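PDB 3JV1: P22 protein, which acts as an accessory factor in mitochondrial RNA editing, specific for the cytochrome oxidase subunit II transcript, and belongs to the Mam33 family. Local coordinates for the interface of chains A and B. Numbering follows the deposited sequence. Chains: chain A/B, P22 protein.

The interface of chains A and B. Residues chain A 136-137, 140; chain B 7, 10-11, 13-14, 174.
The imidazole of A:His136 lies sandwiched between the guanidinium of B:Arg13 on one face and the side chain of its own neighbour A:Leu137, whose CB sits over the ring centre, on the other. The two flat groups are nearly parallel, their planes 12° apart, and B:Arg13 NE rides 3.8 Å from the A:His136 ring centroid in a cation-pi stack, displaced toward the rim. Arginine suits this place because it can lay a flat, delocalised cation on an aromatic face while its methylenes pass along the NE2 side of the imidazole; the chain is extended from CG to NE, and its CD comes within 3.5 Å of A:His136 NE2. At the ring edge, A:His136 CD2 meets the methyl CB of B:Ala10 at 3.6 Å, and NE2 gives a weak hydrogen bond to the B:Ala10 carbonyl O at 3.4 Å. With CG held between the backbone N and the carbonyl carbon (chi1 88°), A:His136 turns one face to B:Arg13 and its NE2/CD2 edge to B:Ala10. A protonated imidazole would probably make the stack on B:Arg13 less favourable, and B:Glu14, with OE1 5.1 Å from A:His136 NE2, might partly offset that.

One turn further along the helix, A:Ser140 is small enough to let the two helices settle together. Its hydroxyl OG bonds back to the A:His136 carbonyl O at 2.7 Å, satisfying its donor within its own helix, and its CB rests 3.9 Å from B:Leu7 CA. The small side chain of B:Ala10 likewise permits close approach. A:Leu137 adds apolar surface: CD2 touches B:Leu7 CD1 and B:Ala10 CB, while CD1 meets the aliphatic CG of B:Glu14 at 4.2 Å.

The patch is a modest helix-to-helix contact, packing the amino-terminal helix 2-18 of chain B against helix 135-146 of chain A within a larger interface that is not an exact two-fold. It may help hold the deposited three-copy assembly together, although the structure alone does not show that this is the biological oligomer.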
loop_
_atom_site.group_PDB
_atom_site.type_symbol
_atom_site.label_atom_id
_atom_site.label_comp_id
_atom_site.label_asym_id
_atom_site.label_seq_id
_atom_site.Cartn_x
_atom_site.Cartn_y
_atom_site.Cartn_z
ATOM N N HIS A 136 -21.669 -25.830 -1.160
ATOM C CA HIS A 136 -21.107 -26.949 -0.405
ATOM C C HIS A 136 -19.675 -26.686 0.048
ATOM O O HIS A 136 -19.278 -27.094 1.142
ATOM C CB HIS A 136 -21.170 -28.265 -1.201
ATOM C CG HIS A 136 -19.982 -28.510 -2.082
ATOM N ND1 HIS A 136 -19.831 -27.918 -3.317
ATOM C CD2 HIS A 136 -18.896 -29.302 -1.911
ATOM C CE1 HIS A 136 -18.706 -28.338 -3.872
ATOM N NE2 HIS A 136 -18.121 -29.178 -3.039
ATOM N N LEU A 137 -18.900 -25.998 -0.787
ATOM C CA LEU A 137 -17.514 -25.706 -0.448
ATOM C C LEU A 137 -17.441 -24.567 0.551
ATOM O O LEU A 137 -16.803 -24.692 1.593
ATOM C CB LEU A 137 -16.706 -25.324 -1.688
ATOM C CG LEU A 137 -15.290 -25.910 -1.759
ATOM C CD1 LEU A 137 -14.474 -25.128 -2.764
ATOM C CD2 LEU A 137 -14.626 -25.878 -0.397
ATOM N N SER A 140 -18.610 -25.453 3.943
ATOM C CA SER A 140 -17.667 -26.306 4.639
ATOM C C SER A 140 -16.575 -25.442 5.274
ATOM O O SER A 140 -16.125 -25.729 6.381
ATOM C CB SER A 140 -17.067 -27.321 3.675
ATOM O OG SER A 140 -18.057 -28.252 3.265
ATOM N N LEU B 7 -14.912 -30.562 5.099
ATOM C CA LEU B 7 -14.037 -29.729 4.277
ATOM C C LEU B 7 -13.141 -30.601 3.412
ATOM O O LEU B 7 -12.828 -30.254 2.269
ATOM C CB LEU B 7 -13.181 -28.796 5.149
ATOM C CG LEU B 7 -12.278 -27.834 4.362
ATOM C CD1 LEU B 7 -13.094 -27.134 3.272
ATOM C CD2 LEU B 7 -11.656 -26.808 5.304
ATOM N N ALA B 10 -15.437 -31.907 0.617
ATOM C CA ALA B 10 -15.807 -30.810 -0.272
ATOM C C ALA B 10 -14.679 -30.411 -1.223
ATOM O O ALA B 10 -14.926 -30.155 -2.403
ATOM C CB ALA B 10 -16.252 -29.605 0.550
ATOM N N THR B 11 -13.447 -30.348 -0.722
ATOM C CA THR B 11 -12.324 -29.972 -1.577
ATOM C C THR B 11 -12.024 -31.067 -2.607
ATOM O O THR B 11 -11.709 -30.778 -3.759
ATOM C CB THR B 11 -11.047 -29.653 -0.742
ATOM O OG1 THR B 11 -10.824 -30.690 0.219
ATOM C CG2 THR B 11 -11.213 -28.321 -0.001
ATOM N N ARG B 13 -14.188 -33.196 -3.826
ATOM C CA ARG B 13 -15.284 -33.136 -4.786
ATOM C C ARG B 13 -15.049 -32.029 -5.819
ATOM O O ARG B 13 -15.240 -32.228 -7.014
ATOM C CB ARG B 13 -16.601 -32.897 -4.047
ATOM C CG ARG B 13 -17.783 -32.537 -4.938
ATOM C CD ARG B 13 -19.053 -32.411 -4.110
ATOM N NE ARG B 13 -20.118 -31.725 -4.831
ATOM C CZ ARG B 13 -21.317 -31.463 -4.321
ATOM N NH1 ARG B 13 -21.609 -31.831 -3.082
ATOM N NH2 ARG B 13 -22.221 -30.829 -5.050
ATOM N N GLU B 14 -14.631 -30.859 -5.353
ATOM C CA GLU B 14 -14.386 -29.748 -6.255
ATOM C C GLU B 14 -13.231 -30.066 -7.189
ATOM O O GLU B 14 -13.314 -29.808 -8.384
ATOM C CB GLU B 14 -14.113 -28.471 -5.457
ATOM C CG GLU B 14 -13.780 -27.233 -6.290
ATOM C CD GLU B 14 -14.815 -26.904 -7.360
ATOM O OE1 GLU B 14 -15.920 -27.495 -7.350
ATOM O OE2 GLU B 14 -14.515 -26.039 -8.212
ATOM N N LEU B 174 -6.833 -26.448 -4.068
ATOM C CA LEU B 174 -7.795 -27.454 -3.601
ATOM C C LEU B 174 -7.095 -28.652 -2.966
ATOM O O LEU B 174 -7.457 -29.094 -1.877
ATOM C CB LEU B 174 -8.656 -27.950 -4.765
ATOM C CG LEU B 174 -9.633 -26.964 -5.407
ATOM C CD1 LEU B 174 -10.197 -27.546 -6.700
ATOM C CD2 LEU B 174 -10.749 -26.657 -4.422
#